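Local coordinates for Cag pathogenicity island protein (Cag10) (Helicobacter pylori 26695, PDB 6IQT) that forms the soluble, NTF2-like domain of a membrane-anchored VirB8 homologue that probably takes part in assembling the Cag type IV secretion system, at residues F73-N76 with I77-V81. Sequence-based numbering, arbitrary orientation.
Sequences FNEN and IRQFV
E75 reaches both R78 and Q79 on the last turns of helix 66-80, one of the helices packed beside the antiparallel sheet of this NTF2-like VirB8 domain. Its carboxylate is split between them. Q79 NE2 donates a hydrogen bond to E75 OE1 at 2.9 Å, almost along the C-O axis and with the acceptor close to the Q79 amide plane. The N-H...O angle is 162°. R78 NE makes a long, weak salt bridge to E75 OE2 (3.5 Å). A bend at chi2 of E75 turns the carboxylate so that OE1 faces Q79 and OE2 faces R78, its plane 68° from that of the guanidinium. N74 O lies over one face of the R78 guanidinium, offset toward its rim. Backbone i to i+4 hydrogen bonds run from I77, R78, Q79 and F80 to F73, N74, E75 and N76; F80 N to N76 O is 2.9 Å. V81 N still bonds I77 O, but V81 itself has left helical angles, with positive phi, and its O is hydrogen-bonded to Y45 OH. CD1 of I77, on a fully extended chi2, touches F73 CE2 at 3.4 Å. F73, buried, packs on L50, R53 and K54 of helix 50-59. The N76 amide lies alongside the F80 ring, planes 30° apart, with N76 OD1 3.8 Å from F80 CE2.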
loop_
_atom_site.group_PDB
_atom_site.type_symbol
_atom_site.label_atom_id
_atom_site.label_comp_id
_atom_site.label_asym_id
_atom_site.label_seq_id
_atom_site.Cartn_x
_atom_site.Cartn_y
_atom_site.Cartn_z
ATOM N N PHE A 73 11.726 0.826 7.530
ATOM C CA PHE A 73 12.555 1.520 8.510
ATOM C C PHE A 73 13.903 1.901 7.900
ATOM O O PHE A 73 14.343 3.053 8.002
ATOM C CB PHE A 73 12.714 0.610 9.735
ATOM C CG PHE A 73 13.628 1.143 10.815
ATOM C CD1 PHE A 73 13.165 2.054 11.751
ATOM C CD2 PHE A 73 14.928 0.674 10.933
ATOM C CE1 PHE A 73 13.988 2.524 12.764
ATOM C CE2 PHE A 73 15.759 1.138 11.945
ATOM C CZ PHE A 73 15.288 2.069 12.863
ATOM N N ASN A 74 14.559 0.941 7.235
ATOM C CA ASN A 74 15.881 1.203 6.656
ATOM C C ASN A 74 15.821 2.232 5.534
ATOM O O ASN A 74 16.775 3.000 5.349
ATOM C CB ASN A 74 16.505 -0.095 6.136
ATOM C CG ASN A 74 16.999 -1.000 7.258
ATOM O OD1 ASN A 74 17.321 -0.534 8.354
ATOM N ND2 ASN A 74 17.046 -2.294 6.996
ATOM N N GLU A 75 14.721 2.265 4.772
ATOM C CA GLU A 75 14.580 3.278 3.730
ATOM C C GLU A 75 14.509 4.689 4.322
ATOM O O GLU A 75 15.093 5.633 3.768
ATOM C CB GLU A 75 13.350 2.965 2.873
ATOM C CG GLU A 75 13.352 3.594 1.470
ATOM C CD GLU A 75 14.737 3.653 0.822
ATOM O OE1 GLU A 75 15.110 4.739 0.323
ATOM O OE2 GLU A 75 15.448 2.620 0.797
ATOM N N ASN A 76 13.819 4.859 5.461
ATOM C CA ASN A 76 13.823 6.167 6.123
ATOM C C ASN A 76 15.233 6.581 6.539
ATOM O O ASN A 76 15.609 7.757 6.423
ATOM C CB ASN A 76 12.919 6.160 7.368
ATOM C CG ASN A 76 11.429 6.088 7.040
ATOM O OD1 ASN A 76 11.002 6.346 5.915
ATOM N ND2 ASN A 76 10.632 5.740 8.044
ATOM N N ILE A 77 16.005 5.643 7.088
ATOM C CA ILE A 77 17.371 5.964 7.485
ATOM C C ILE A 77 18.160 6.456 6.282
ATOM O O ILE A 77 18.877 7.460 6.356
ATOM C CB ILE A 77 18.054 4.743 8.127
ATOM C CG1 ILE A 77 17.248 4.242 9.329
ATOM C CG2 ILE A 77 19.503 5.088 8.524
ATOM C CD1 ILE A 77 17.855 3.044 10.000
ATOM N N ARG A 78 18.026 5.757 5.151
ATOM C CA ARG A 78 18.851 6.056 3.980
ATOM C C ARG A 78 18.598 7.459 3.453
ATOM O O ARG A 78 19.525 8.131 2.983
ATOM C CB ARG A 78 18.589 5.031 2.877
ATOM C CG ARG A 78 19.186 3.683 3.168
ATOM C CD ARG A 78 19.379 2.891 1.892
ATOM N NE ARG A 78 18.602 1.649 1.856
ATOM C CZ ARG A 78 18.773 0.613 2.677
ATOM N NH1 ARG A 78 19.681 0.645 3.647
ATOM N NH2 ARG A 78 18.017 -0.462 2.535
ATOM N N GLN A 79 17.352 7.918 3.519
ATOM C CA GLN A 79 16.981 9.181 2.903
ATOM C C GLN A 79 17.021 10.362 3.861
ATOM O O GLN A 79 17.378 11.465 3.437
ATOM C CB GLN A 79 15.594 9.056 2.268
ATOM C CG GLN A 79 15.518 7.949 1.180
ATOM C CD GLN A 79 16.733 7.923 0.205
ATOM O OE1 GLN A 79 17.343 8.960 -0.084
ATOM N NE2 GLN A 79 17.058 6.731 -0.319
ATOM N N PHE A 80 16.720 10.153 5.150
ATOM C CA PHE A 80 16.694 11.252 6.106
ATOM C C PHE A 80 18.012 11.453 6.857
ATOM O O PHE A 80 18.278 12.572 7.309
ATOM C CB PHE A 80 15.571 11.036 7.120
ATOM C CG PHE A 80 14.210 10.938 6.509
ATOM C CD1 PHE A 80 13.848 11.738 5.430
ATOM C CD2 PHE A 80 13.289 10.035 7.007
ATOM C CE1 PHE A 80 12.572 11.640 4.867
ATOM C CE2 PHE A 80 12.022 9.925 6.450
ATOM C CZ PHE A 80 11.659 10.728 5.383
ATOM N N VAL A 81 18.841 10.410 6.974
ATOM C CA VAL A 81 20.124 10.405 7.692
ATOM C C VAL A 81 20.078 11.255 8.966
ATOM O O VAL A 81 19.139 11.147 9.768
ATOM C CB VAL A 81 21.291 10.825 6.764
ATOM C CG1 VAL A 81 21.576 9.707 5.754
ATOM C CG2 VAL A 81 21.021 12.142 6.020
#